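Local coordinates for hypothetical protein Atu0240 (Agrobacterium tumefaciens str. C58, PDB 2GAX) that is of unknown function but belongs to the DUF2000 family, placed in the same clan as the type 2 peptidyl-tRNA hydrolases, whose fold it probably shares, at residues D12-V16 / W17-N21; K70-Q73 / R74-R78; S83-I86 / E87-A91; H94-A97 / N98-V101; S103-S106 / P107-K111. One frame throughout, in Å; residues are numbered along the deposited sequence.

Contact 1: D12-V16 / W17-N21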
loop_
_atom_site.group_PDB
_atom_site.type_symbol
_atom_site.label_atom_id
_atom_site.label_comp_id
_atom_site.label_asym_id
_atom_site.label_seq_id
_atom_site.Cartn_x
_atom_site.Cartn_y
_atom_site.Cartn_z
ATOM N N ASP A 12 -0.730 -2.324 -12.877
ATOM C CA ASP A 12 -0.283 -3.626 -13.408
ATOM C C ASP A 12 0.893 -3.533 -14.374
ATOM O O ASP A 12 1.648 -4.493 -14.523
ATOM C CB ASP A 12 -1.430 -4.440 -14.020
ATOM C CG ASP A 12 -1.114 -5.944 -14.088
ATOM O OD1 ASP A 12 -0.253 -6.446 -13.305
ATOM O OD2 ASP A 12 -1.739 -6.634 -14.933
ATOM N N ASP A 13 1.073 -2.377 -15.003
ATOM C CA ASP A 13 2.125 -2.244 -16.025
ATOM C C ASP A 13 3.544 -1.993 -15.501
ATOM O O ASP A 13 4.492 -1.894 -16.285
ATOM C CB ASP A 13 1.717 -1.220 -17.090
ATOM C CG ASP A 13 1.623 0.192 -16.547
ATOM O OD1 ASP A 13 1.637 0.373 -15.316
ATOM O OD2 ASP A 13 1.519 1.127 -17.365
ATOM N N LEU A 14 3.701 -1.917 -14.181
ATOM C CA LEU A 14 5.025 -1.712 -13.572
ATOM C C LEU A 14 5.931 -2.923 -13.792
ATOM O O LEU A 14 5.456 -4.061 -13.805
ATOM C CB LEU A 14 4.886 -1.492 -12.069
ATOM C CG LEU A 14 4.151 -0.274 -11.506
ATOM C CD1 LEU A 14 4.108 -0.386 -9.989
ATOM C CD2 LEU A 14 4.805 1.048 -11.902
ATOM N N ALA A 15 7.229 -2.679 -13.950
ATOM C CA ALA A 15 8.208 -3.762 -13.916
ATOM C C ALA A 15 8.106 -4.460 -12.564
ATOM O O ALA A 15 7.604 -3.875 -11.599
ATOM C CB ALA A 15 9.593 -3.219 -14.117
ATOM N N VAL A 16 8.571 -5.700 -12.486
ATOM C CA VAL A 16 8.512 -6.458 -11.234
ATOM C C VAL A 16 9.333 -5.781 -10.127
ATOM O O VAL A 16 8.857 -5.652 -9.000
ATOM C CB VAL A 16 8.911 -7.947 -11.428
ATOM C CG1 VAL A 16 8.903 -8.694 -10.106
ATOM C CG2 VAL A 16 7.944 -8.637 -12.385
ATOM N N TRP A 17 10.530 -5.298 -10.453
ATOM C CA TRP A 17 11.312 -4.559 -9.449
ATOM C C TRP A 17 10.568 -3.319 -8.910
ATOM O O TRP A 17 10.657 -3.019 -7.726
ATOM C CB TRP A 17 12.715 -4.212 -9.947
ATOM C CG TRP A 17 12.796 -3.036 -10.860
ATOM C CD1 TRP A 17 12.784 -3.060 -12.235
ATOM C CD2 TRP A 17 12.928 -1.660 -10.485
ATOM N NE1 TRP A 17 12.892 -1.782 -12.730
ATOM C CE2 TRP A 17 12.981 -0.904 -11.680
ATOM C CE3 TRP A 17 13.002 -0.989 -9.254
ATOM C CZ2 TRP A 17 13.104 0.490 -11.682
ATOM C CZ3 TRP A 17 13.110 0.397 -9.256
ATOM C CH2 TRP A 17 13.165 1.121 -10.468
ATOM N N GLN A 18 9.821 -2.637 -9.780
ATOM C CA GLN A 18 9.043 -1.457 -9.398
ATOM C C GLN A 18 7.906 -1.839 -8.459
ATOM O O GLN A 18 7.664 -1.137 -7.482
ATOM C CB GLN A 18 8.512 -0.699 -10.623
ATOM C CG GLN A 18 9.595 -0.033 -11.471
ATOM C CD GLN A 18 9.046 0.617 -12.733
ATOM O OE1 GLN A 18 8.229 0.038 -13.436
ATOM N NE2 GLN A 18 9.497 1.825 -13.019
ATOM N N LYS A 19 7.231 -2.952 -8.752
ATOM C CA LYS A 19 6.144 -3.453 -7.903
ATOM C C LYS A 19 6.657 -3.764 -6.495
ATOM O O LYS A 19 5.991 -3.444 -5.502
ATOM C CB LYS A 19 5.487 -4.696 -8.510
ATOM C CG LYS A 19 4.674 -4.412 -9.775
ATOM C CD LYS A 19 3.921 -5.662 -10.239
ATOM C CE LYS A 19 3.120 -5.370 -11.514
ATOM N NZ LYS A 19 2.555 -6.622 -12.095
ATOM N N LEU A 20 7.846 -4.362 -6.432
ATOM C CA LEU A 20 8.477 -4.736 -5.161
ATOM C C LEU A 20 8.900 -3.486 -4.384
ATOM O O LEU A 20 8.569 -3.360 -3.198
ATOM C CB LEU A 20 9.644 -5.693 -5.392
ATOM C CG LEU A 20 9.313 -7.096 -5.952
ATOM C CD1 LEU A 20 10.526 -7.787 -6.598
ATOM C CD2 LEU A 20 8.685 -8.011 -4.938
ATOM N N ASN A 21 9.598 -2.564 -5.059
ATOM C CA ASN A 21 9.933 -1.247 -4.484
ATOM C C ASN A 21 8.694 -0.529 -3.912
ATOM O O ASN A 21 8.701 -0.126 -2.741
ATOM C CB ASN A 21 10.657 -0.388 -5.536
ATOM C CG ASN A 21 11.014 1.005 -5.035
ATOM O OD1 ASN A 21 10.144 1.872 -4.873
ATOM N ND2 ASN A 21 12.300 1.248 -4.846
#

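Contact 2: K70-Q73 / R74-R78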
loop_
_atom_site.group_PDB
_atom_site.type_symbol
_atom_site.label_atom_id
_atom_site.label_comp_id
_atom_site.label_asym_id
_atom_site.label_seq_id
_atom_site.Cartn_x
_atom_site.Cartn_y
_atom_site.Cartn_z
ATOM N N LYS A 70 -9.922 5.553 -9.309
ATOM C CA LYS A 70 -11.204 5.474 -8.600
ATOM C C LYS A 70 -11.067 4.851 -7.208
ATOM O O LYS A 70 -11.706 5.308 -6.264
ATOM C CB LYS A 70 -12.303 4.783 -9.430
ATOM C CG LYS A 70 -11.861 3.524 -10.143
ATOM C CD LYS A 70 -13.059 2.681 -10.642
ATOM C CE LYS A 70 -12.617 1.240 -11.004
ATOM N NZ LYS A 70 -11.743 0.586 -9.945
ATOM N N ILE A 71 -10.220 3.828 -7.093
ATOM C CA ILE A 71 -9.881 3.209 -5.804
ATOM C C ILE A 71 -9.305 4.266 -4.852
ATOM O O ILE A 71 -9.744 4.391 -3.704
ATOM C CB ILE A 71 -8.911 2.006 -5.992
ATOM C CG1 ILE A 71 -9.657 0.835 -6.656
ATOM C CG2 ILE A 71 -8.325 1.569 -4.650
ATOM C CD1 ILE A 71 -8.774 -0.308 -7.174
ATOM N N HIS A 72 -8.342 5.036 -5.349
ATOM C CA HIS A 72 -7.817 6.191 -4.626
ATOM C C HIS A 72 -8.962 7.134 -4.185
ATOM O O HIS A 72 -9.123 7.430 -2.997
ATOM C CB HIS A 72 -6.783 6.899 -5.505
ATOM C CG HIS A 72 -6.192 8.134 -4.898
ATOM N ND1 HIS A 72 -5.568 9.098 -5.660
ATOM C CD2 HIS A 72 -6.121 8.564 -3.615
ATOM C CE1 HIS A 72 -5.142 10.070 -4.875
ATOM N NE2 HIS A 72 -5.473 9.774 -3.630
ATOM N N GLN A 73 -9.774 7.567 -5.148
ATOM C CA GLN A 73 -10.959 8.400 -4.884
ATOM C C GLN A 73 -11.949 7.793 -3.881
ATOM O O GLN A 73 -12.445 8.491 -3.004
ATOM C CB GLN A 73 -11.654 8.749 -6.215
ATOM C CG GLN A 73 -10.800 9.675 -7.091
ATOM C CD GLN A 73 -11.304 9.804 -8.517
ATOM O OE1 GLN A 73 -11.865 8.863 -9.084
ATOM N NE2 GLN A 73 -11.101 10.971 -9.109
ATOM N N ARG A 74 -12.219 6.500 -3.992
ATOM C CA ARG A 74 -13.096 5.818 -3.048
ATOM C C ARG A 74 -12.533 5.849 -1.628
ATOM O O ARG A 74 -13.293 6.018 -0.682
ATOM C CB ARG A 74 -13.351 4.369 -3.453
ATOM C CG ARG A 74 -14.140 4.169 -4.737
ATOM C CD ARG A 74 -14.716 2.781 -4.738
ATOM N NE ARG A 74 -15.244 2.404 -6.046
ATOM C CZ ARG A 74 -14.646 1.564 -6.885
ATOM N NH1 ARG A 74 -13.495 0.989 -6.563
ATOM N NH2 ARG A 74 -15.221 1.285 -8.048
ATOM N N SER A 75 -11.212 5.685 -1.476
ATOM C CA SER A 75 -10.617 5.648 -0.129
ATOM C C SER A 75 -10.745 6.988 0.589
ATOM O O SER A 75 -11.001 7.022 1.783
ATOM C CB SER A 75 -9.153 5.194 -0.158
ATOM O OG SER A 75 -8.334 6.157 -0.799
ATOM N N LEU A 76 -10.592 8.081 -0.152
ATOM C CA LEU A 76 -10.708 9.428 0.409
ATOM C C LEU A 76 -12.158 9.690 0.799
ATOM O O LEU A 76 -12.440 10.249 1.865
ATOM C CB LEU A 76 -10.221 10.475 -0.610
ATOM C CG LEU A 76 -8.706 10.533 -0.862
ATOM C CD1 LEU A 76 -8.385 11.471 -2.010
ATOM C CD2 LEU A 76 -7.982 10.989 0.389
ATOM N N GLU A 77 -13.066 9.266 -0.076
ATOM C CA GLU A 77 -14.503 9.386 0.150
ATOM C C GLU A 77 -14.924 8.668 1.428
ATOM O O GLU A 77 -15.786 9.141 2.150
ATOM C CB GLU A 77 -15.270 8.845 -1.057
ATOM C CG GLU A 77 -15.140 9.713 -2.313
ATOM C CD GLU A 77 -15.905 9.164 -3.520
ATOM O OE1 GLU A 77 -16.654 8.164 -3.378
ATOM O OE2 GLU A 77 -15.760 9.738 -4.626
ATOM N N ARG A 78 -14.281 7.535 1.705
ATOM C CA ARG A 78 -14.536 6.728 2.904
ATOM C C ARG A 78 -13.699 7.131 4.120
ATOM O O ARG A 78 -13.604 6.371 5.096
ATOM C CB ARG A 78 -14.256 5.265 2.576
ATOM C CG ARG A 78 -15.078 4.727 1.430
ATOM C CD ARG A 78 -16.370 4.178 1.937
ATOM N NE ARG A 78 -17.164 3.595 0.860
ATOM C CZ ARG A 78 -18.386 3.104 1.032
ATOM N NH1 ARG A 78 -18.945 3.122 2.236
ATOM N NH2 ARG A 78 -19.046 2.596 -0.001
#

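Contact 3: S83-I86 / E87-A91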
loop_
_atom_site.group_PDB
_atom_site.type_symbol
_atom_site.label_atom_id
_atom_site.label_comp_id
_atom_site.label_asym_id
_atom_site.label_seq_id
_atom_site.Cartn_x
_atom_site.Cartn_y
_atom_site.Cartn_z
ATOM N N SER A 83 -1.483 4.686 2.384
ATOM C CA SER A 83 -0.157 4.904 1.781
ATOM C C SER A 83 -0.339 5.062 0.276
ATOM O O SER A 83 -1.147 4.364 -0.321
ATOM C CB SER A 83 0.768 3.717 2.051
ATOM O OG SER A 83 0.820 3.440 3.435
ATOM N N LEU A 84 0.426 5.961 -0.338
ATOM C CA LEU A 84 0.275 6.269 -1.760
ATOM C C LEU A 84 1.626 6.551 -2.399
ATOM O O LEU A 84 2.502 7.165 -1.781
ATOM C CB LEU A 84 -0.667 7.451 -1.979
ATOM C CG LEU A 84 -1.395 7.495 -3.334
ATOM C CD1 LEU A 84 -2.486 6.457 -3.445
ATOM C CD2 LEU A 84 -1.928 8.885 -3.630
ATOM N N TYR A 85 1.770 6.092 -3.638
ATOM C CA TYR A 85 3.023 6.187 -4.389
ATOM C C TYR A 85 2.631 6.561 -5.817
ATOM O O TYR A 85 1.816 5.872 -6.436
ATOM C CB TYR A 85 3.713 4.816 -4.359
ATOM C CG TYR A 85 5.203 4.785 -4.645
ATOM C CD1 TYR A 85 6.099 4.263 -3.701
ATOM C CD2 TYR A 85 5.724 5.260 -5.859
ATOM C CE1 TYR A 85 7.483 4.223 -3.958
ATOM C CE2 TYR A 85 7.085 5.212 -6.124
ATOM C CZ TYR A 85 7.952 4.702 -5.178
ATOM O OH TYR A 85 9.300 4.655 -5.465
ATOM N N ILE A 86 3.172 7.672 -6.314
ATOM C CA ILE A 86 2.892 8.149 -7.676
ATOM C C ILE A 86 4.110 7.914 -8.572
ATOM O O ILE A 86 5.220 7.755 -8.082
ATOM C CB ILE A 86 2.457 9.657 -7.741
ATOM C CG1 ILE A 86 3.583 10.602 -7.271
ATOM C CG2 ILE A 86 1.183 9.901 -6.915
ATOM C CD1 ILE A 86 3.361 12.069 -7.659
ATOM N N GLU A 87 3.878 7.892 -9.883
ATOM C CA GLU A 87 4.914 7.594 -10.867
ATOM C C GLU A 87 6.150 8.490 -10.751
ATOM O O GLU A 87 7.284 8.017 -10.874
ATOM C CB GLU A 87 4.327 7.706 -12.274
ATOM C CG GLU A 87 5.202 7.094 -13.380
ATOM C CD GLU A 87 4.543 7.176 -14.747
ATOM O OE1 GLU A 87 3.395 6.722 -14.882
ATOM O OE2 GLU A 87 5.178 7.716 -15.685
ATOM N N GLU A 88 5.920 9.779 -10.506
ATOM C CA GLU A 88 6.992 10.757 -10.464
ATOM C C GLU A 88 7.967 10.490 -9.334
ATOM O O GLU A 88 9.103 10.937 -9.397
ATOM C CB GLU A 88 6.444 12.179 -10.360
ATOM C CG GLU A 88 5.869 12.751 -11.647
ATOM C CD GLU A 88 4.494 12.219 -12.014
ATOM O OE1 GLU A 88 3.872 11.466 -11.225
ATOM O OE2 GLU A 88 4.024 12.571 -13.108
HETATM N N MSE A 89 7.534 9.752 -8.309
HETATM C CA MSE A 89 8.413 9.428 -7.179
HETATM C C MSE A 89 9.549 8.452 -7.523
HETATM O O MSE A 89 10.456 8.245 -6.721
HETATM C CB MSE A 89 7.599 8.932 -5.979
HETATM C CG MSE A 89 6.799 10.045 -5.349
HETATM SE SE MSE A 89 5.411 9.390 -4.131
HETATM C CE MSE A 89 6.480 8.207 -2.995
ATOM N N PHE A 90 9.476 7.857 -8.709
ATOM C CA PHE A 90 10.570 7.037 -9.248
ATOM C C PHE A 90 11.771 7.871 -9.692
ATOM O O PHE A 90 12.850 7.321 -9.917
ATOM C CB PHE A 90 10.074 6.199 -10.437
ATOM C CG PHE A 90 9.283 4.986 -10.038
ATOM C CD1 PHE A 90 9.810 4.056 -9.152
ATOM C CD2 PHE A 90 8.016 4.757 -10.575
ATOM C CE1 PHE A 90 9.077 2.922 -8.790
ATOM C CE2 PHE A 90 7.271 3.622 -10.208
ATOM C CZ PHE A 90 7.802 2.719 -9.316
ATOM N N ALA A 91 11.578 9.186 -9.813
ATOM C CA ALA A 91 12.608 10.114 -10.323
ATOM C C ALA A 91 13.661 10.535 -9.287
ATOM O O ALA A 91 14.736 11.014 -9.655
ATOM C CB ALA A 91 11.950 11.357 -10.910
HETATM O O HOH W 1 11.967 6.208 -5.803
#

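Contact 4: H94-A97 / N98-V101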
loop_
_atom_site.group_PDB
_atom_site.type_symbol
_atom_site.label_atom_id
_atom_site.label_comp_id
_atom_site.label_asym_id
_atom_site.label_seq_id
_atom_site.Cartn_x
_atom_site.Cartn_y
_atom_site.Cartn_z
ATOM N N HIS A 94 14.888 10.704 -2.670
ATOM C CA HIS A 94 14.929 11.611 -1.505
ATOM C C HIS A 94 13.522 11.893 -0.997
ATOM O O HIS A 94 12.667 12.366 -1.753
ATOM C CB HIS A 94 15.603 12.949 -1.847
ATOM C CG HIS A 94 17.040 12.830 -2.275
ATOM N ND1 HIS A 94 18.003 12.205 -1.510
ATOM C CD2 HIS A 94 17.675 13.278 -3.386
ATOM C CE1 HIS A 94 19.166 12.261 -2.135
ATOM N NE2 HIS A 94 18.994 12.908 -3.276
ATOM N N ASP A 95 13.293 11.622 0.281
ATOM C CA ASP A 95 11.980 11.841 0.900
ATOM C C ASP A 95 11.466 13.276 0.679
ATOM O O ASP A 95 10.336 13.458 0.223
ATOM C CB ASP A 95 12.021 11.451 2.374
ATOM C CG ASP A 95 10.780 11.880 3.128
ATOM O OD1 ASP A 95 9.738 11.186 3.057
ATOM O OD2 ASP A 95 10.863 12.926 3.786
ATOM N N ALA A 96 12.294 14.281 0.959
ATOM C CA ALA A 96 11.897 15.680 0.746
ATOM C C ALA A 96 11.448 15.975 -0.684
ATOM O O ALA A 96 10.423 16.654 -0.906
ATOM C CB ALA A 96 13.025 16.639 1.173
ATOM N N ALA A 97 12.219 15.466 -1.649
ATOM C CA ALA A 97 11.919 15.674 -3.072
ATOM C C ALA A 97 10.649 14.969 -3.488
ATOM O O ALA A 97 9.827 15.540 -4.218
ATOM C CB ALA A 97 13.114 15.222 -3.958
ATOM N N ASN A 98 10.469 13.733 -3.019
ATOM C CA ASN A 98 9.276 12.960 -3.363
ATOM C C ASN A 98 8.001 13.488 -2.724
ATOM O O ASN A 98 6.949 13.527 -3.381
ATOM C CB ASN A 98 9.494 11.485 -3.071
ATOM C CG ASN A 98 10.462 10.869 -4.052
ATOM O OD1 ASN A 98 10.755 11.482 -5.085
ATOM N ND2 ASN A 98 10.983 9.678 -3.735
ATOM N N ARG A 99 8.108 13.927 -1.473
ATOM C CA ARG A 99 6.979 14.616 -0.820
ATOM C C ARG A 99 6.647 15.910 -1.562
ATOM O O ARG A 99 5.474 16.240 -1.734
ATOM C CB ARG A 99 7.238 14.866 0.659
ATOM C CG ARG A 99 7.074 13.618 1.526
ATOM C CD ARG A 99 7.085 13.943 3.007
ATOM N NE ARG A 99 8.378 14.449 3.452
ATOM C CZ ARG A 99 8.663 15.737 3.660
ATOM N NH1 ARG A 99 7.753 16.684 3.473
ATOM N NH2 ARG A 99 9.882 16.090 4.053
ATOM N N GLN A 100 7.683 16.600 -2.053
ATOM C CA GLN A 100 7.497 17.824 -2.859
ATOM C C GLN A 100 6.727 17.563 -4.145
ATOM O O GLN A 100 5.715 18.214 -4.394
ATOM C CB GLN A 100 8.840 18.523 -3.156
ATOM C CG GLN A 100 8.728 19.864 -3.901
ATOM C CD GLN A 100 8.478 21.042 -2.971
ATOM O OE1 GLN A 100 7.345 21.530 -2.851
ATOM N NE2 GLN A 100 9.533 21.499 -2.294
ATOM N N VAL A 101 7.199 16.610 -4.957
ATOM C CA VAL A 101 6.530 16.275 -6.217
ATOM C C VAL A 101 5.126 15.704 -5.990
ATOM O O VAL A 101 4.201 15.998 -6.740
ATOM C CB VAL A 101 7.388 15.331 -7.122
ATOM C CG1 VAL A 101 7.230 13.872 -6.730
ATOM C CG2 VAL A 101 6.998 15.510 -8.570
#

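Contact 5: S103-S106 / P107-K111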
loop_
_atom_site.group_PDB
_atom_site.type_symbol
_atom_site.label_atom_id
_atom_site.label_comp_id
_atom_site.label_asym_id
_atom_site.label_seq_id
_atom_site.Cartn_x
_atom_site.Cartn_y
_atom_site.Cartn_z
ATOM N N SER A 103 3.109 16.643 -3.820
ATOM C CA SER A 103 2.224 17.797 -3.555
ATOM C C SER A 103 1.815 18.544 -4.836
ATOM O O SER A 103 0.968 19.447 -4.789
ATOM C CB SER A 103 2.878 18.762 -2.546
ATOM O OG SER A 103 3.906 19.545 -3.150
ATOM N N HIS A 104 2.423 18.169 -5.973
ATOM C CA HIS A 104 2.136 18.807 -7.266
ATOM C C HIS A 104 0.923 18.215 -7.965
ATOM O O HIS A 104 0.499 18.723 -9.014
ATOM C CB HIS A 104 3.358 18.753 -8.198
ATOM C CG HIS A 104 4.524 19.559 -7.710
ATOM N ND1 HIS A 104 5.771 19.486 -8.285
ATOM C CD2 HIS A 104 4.632 20.441 -6.687
ATOM C CE1 HIS A 104 6.597 20.298 -7.649
ATOM N NE2 HIS A 104 5.929 20.894 -6.677
ATOM N N PHE A 105 0.364 17.145 -7.388
ATOM C CA PHE A 105 -0.779 16.451 -7.968
ATOM C C PHE A 105 -1.931 16.279 -6.993
ATOM O O PHE A 105 -1.748 16.317 -5.768
ATOM C CB PHE A 105 -0.362 15.085 -8.549
ATOM C CG PHE A 105 0.727 15.184 -9.579
ATOM C CD1 PHE A 105 0.414 15.275 -10.931
ATOM C CD2 PHE A 105 2.063 15.239 -9.194
ATOM C CE1 PHE A 105 1.434 15.388 -11.897
ATOM C CE2 PHE A 105 3.094 15.363 -10.153
ATOM C CZ PHE A 105 2.767 15.453 -11.492
ATOM N N SER A 106 -3.115 16.081 -7.566
ATOM C CA SER A 106 -4.354 15.871 -6.830
ATOM C C SER A 106 -4.929 14.540 -7.344
ATOM O O SER A 106 -4.435 14.023 -8.338
ATOM C CB SER A 106 -5.307 17.032 -7.112
ATOM O OG SER A 106 -5.633 17.054 -8.496
ATOM N N PRO A 107 -5.933 13.954 -6.658
ATOM C CA PRO A 107 -6.471 12.657 -7.107
ATOM C C PRO A 107 -6.974 12.619 -8.551
ATOM O O PRO A 107 -6.888 11.569 -9.198
ATOM C CB PRO A 107 -7.615 12.388 -6.127
ATOM C CG PRO A 107 -7.227 13.137 -4.910
ATOM C CD PRO A 107 -6.572 14.395 -5.406
ATOM N N ASP A 108 -7.488 13.739 -9.063
ATOM C CA ASP A 108 -7.923 13.764 -10.463
ATOM C C ASP A 108 -6.770 13.837 -11.490
ATOM O O ASP A 108 -6.981 13.558 -12.669
ATOM C CB ASP A 108 -8.996 14.844 -10.717
ATOM C CG ASP A 108 -8.474 16.264 -10.536
ATOM O OD1 ASP A 108 -7.890 16.577 -9.474
ATOM O OD2 ASP A 108 -8.682 17.093 -11.456
ATOM N N THR A 109 -5.565 14.199 -11.049
ATOM C CA THR A 109 -4.431 14.358 -11.974
ATOM C C THR A 109 -3.229 13.448 -11.705
ATOM O O THR A 109 -2.331 13.346 -12.557
ATOM C CB THR A 109 -3.896 15.806 -12.022
ATOM O OG1 THR A 109 -3.151 16.090 -10.833
ATOM C CG2 THR A 109 -5.016 16.819 -12.198
ATOM N N ALA A 110 -3.195 12.798 -10.541
ATOM C CA ALA A 110 -2.041 11.968 -10.184
ATOM C C ALA A 110 -1.923 10.704 -11.052
ATOM O O ALA A 110 -2.926 10.187 -11.567
ATOM C CB ALA A 110 -2.058 11.609 -8.696
ATOM N N LYS A 111 -0.692 10.224 -11.225
ATOM C CA LYS A 111 -0.476 8.914 -11.837
ATOM C C LYS A 111 -0.078 7.959 -10.720
ATOM O O LYS A 111 1.094 7.714 -10.496
ATOM C CB LYS A 111 0.598 8.967 -12.925
ATOM C CG LYS A 111 0.229 9.830 -14.113
ATOM C CD LYS A 111 1.466 10.187 -14.944
ATOM C CE LYS A 111 1.079 10.566 -16.370
ATOM N NZ LYS A 111 1.911 11.698 -16.889
HETATM O O HOH W 2 -2.498 18.639 -10.612
#

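Contact 1: D12-V16 / W17-N21
The indole of Trp17 meets the CB of Ala15 obliquely, with CD1 of Trp17 3.7 Å from that methyl, while one of its faces rests on the CG methylene of Gln18, which sits over the ring centre. The amide of Gln18 is the second flat group. Its OE1 turns back to accept the backbone N of Ala15 at 2.9 Å, the donor lying in the carbonyl plane on a lone pair (C=O...N 140°). An extended chain beyond CG carries the amide this far, and Leu14 CD2 packs 3.9 Å from Gln18 OE1.

Lys19 leaves the helix at roughly a right angle to Gln18. Extended beyond CG, it passes Leu14 CB and brings NZ to OD1 of Asp12 in a 3.1 Å salt bridge, met nearly along the C-O axis; a weak bond to Asp12 O is added, but the strongest polar partner of the ammonium is His134 NE2. One turn on, Val16 CG1 and Leu20 CD1 lie side by side. Phe90 packs on Leu14 and Gln18. With Ala15 at the N-cap and Gln18 three residues on, the bond from Gln18 OE1 supplies the side-chain-to-N-cap half of a capping box at the start of helix 16-33.

Contact 2: K70-Q73 / R74-R78
Lys70 and Arg74 stand side by side, one turn apart near the C-terminal end of helix 65-77, and point the same way, with Lys70 CD 3.7 Å from Arg74 NH2. The guanidinium, carried out on a chain extended from CG to NE, also reaches the CG1 methylene of Ile71 through NH1, at 3.8 Å. The two cationic ends come equally near, Lys70 NZ and Arg74 NH1 lying 3.8 Å apart. They share an acceptor: both bind the carbonyl oxygen of Lys129, with the ammonium also held by Ala67 O and the guanidinium by Ile127 O, an arrangement that probably offsets the like charges.

Round the helix, the imidazole of His72 crosses Leu76 obliquely, NE2 of His72 being 3.7 Å from CD1 of Leu76. Pro107 packs on both of these side chains and Val112 on His72, so this face looks toward the sheet and the loop before strand 112-120. Ile71 and Ser75 are covered by Met115 and by Ile127 of helix 121-127.

The buried hydroxyl of Ser75 turns back on its own helix. With OG between the backbone N and the carbonyl carbon (chi1 67°), it donates to His72 O at 2.7 Å, approaching at a C=O...OG angle of 130°, while the same oxygen accepts Leu76 N at 3.3 Å almost in line with its C=O bond.

Contact 3: S83-I86 / E87-A91
Tyr85 is flanked by Met89 and Phe90 from different sides of its ring plane. Met89, modelled as selenomethionine, bends at its last torsion (chi3 52°) and lays its CE methyl over the tyrosine ring, 4.0 Å from the centroid and 9° off the normal. This is a CH-pi contact; SE hangs farther above the same face, 4.9 Å from the centroid, as a Met-aromatic contact. Phe90 comes from the other side. Its plane is inclined by 44° to that of Tyr85, and CE2 of Tyr85 points over the phenylalanine ring centre, 4.0 Å above it.

Ile86 and Met89 cross at about a right angle, CG1 of Ile86 touching CG of Met89 at 3.8 Å, and Ile86 CD1 reaches Glu88 OE1. Met89 N donates to Ile86 O at 3.1 Å from above the carbonyl plane, leading into the 3-10 segment 87-90. One water bridges the turn to the ring, donating to Met89 O and pairing with Tyr85 OH.

Strand 83-86 is one of the two outermost strands of the mixed sheet, beside 112-120. Val22 of helix 16-33 lies against Tyr85 and Phe90, whereas Asn98 and Phe102 of helix 95-102 pack on Met89, so the turn has helix 16-33 on its Phe90 side and helix 95-102 on its Met89 side.

Contact 4: H94-A97 / N98-V101
A chi1 of 170° swings the carboxylate of Asp95 beside its own carbonyl carbon, and a bend at chi3 (-66°) folds the Arg99 guanidinium back to meet it one helical turn later. The result is an i to i+4 salt bridge in which a single oxygen, Asp95 OD2, takes both contacts. Arg99 NE donates to OD2 at 2.9 Å in a fairly straight bond; Arg99 NH2 reaches the same OD2 at 3.3 Å and is weak. The two flat groups are not coplanar: the oxygen lies in the guanidinium plane, but NE approaches it from above the carboxylate plane, and the planes stand 44° apart. The CA of Ala96 lies over one face of the guanidinium, 3.9 Å from NH2 of Arg99.

Alongside, successive backbone bonds build the first turns of helix 95-102. His94, at the N-cap, gives its O to Asn98 N at 2.9 Å, and Asp95 O accepts Arg99 N at 2.8 Å. The Asn98 side chain lies beside the helix start, CB 3.5 Å from His94 O, where its OD1 is bonded to Thr92 OG1 in the preceding loop. Val101 packs onto Glu88 and Met89.

Asp95 is thus a carboxylate in the first turn of a helix, next to an arginine; both the helix N-terminus and that cation would probably stabilise its negative charge and lower its pKa, though at this exposed position solvent would probably weaken both effects.

Contact 5: S103-S106 / P107-K111
Ser106 and Thr109 close a type I beta turn, with Pro107 and Asp108 at its corners, in the loop between helix 95-102 and strand 112-120. Its tight part gathers on the carbonyl oxygen of Ser106. Thr109 N donates to Ser106 O at 2.9 Å from well above the carbonyl plane, and Ala110 N reaches the same oxygen at 2.8 Å almost in line with the C=O bond, so two N-H groups grip one acceptor from different directions. The proline adds crowding of its own, CD of Pro107 lying 3.4 Å from CB of Ser106. On the inner side the buried methyl of Ala110 touches CB of Phe105 at 3.9 Å, and both rest against Ile86 of strand 83-86. Pro107 itself packs on His72 and Leu76 of helix 65-77, from which Arg69 also reaches across to bind the carbonyl oxygens of Pro107 and Ala110.

The outer side is polar, and loosest at the water beside Thr109, which binds its OG1 at 2.6 Å but gives only a weak bond to His104 O. Thr109 OG1 also lies near the plane of the Phe105 ring, at its edge by CD1, and accepts Ser106 N in a long (3.3 Å) but nearly straight bond (177°). A closer side-chain bond holds this exposed side together: with OG placed between the backbone N and the carbonyl carbon (chi1 63°), Ser106 leans across the turn and donates to OD1 of Asp108 at a short 2.5 Å, meeting that oxygen from above the carboxylate plane.

Contact 3 touches each of the other four. Its Phe90 CZ meets Gln18 CB of contact 1 at 3.7 Å, and Leu84 CD2 meets His72 CE1 of contact 2 at 3.6 Å. Contact 4 lies nearest, about 9 Å away between centres, with Val101 CG2 3.8 Å from Glu88 CB. Contact 5, about 11 Å off, is joined through Glu87 N and Lys111 O, 2.9 Å apart and probably hydrogen-bonded, where the loop leads into strand 112-120. Contacts 2 and 5 meet directly, Leu76 CD1 lying 3.5 Å from Pro107 CG. Contacts 1 and 2 remain separate, about 22 Å between centres. No active site is established for this protein.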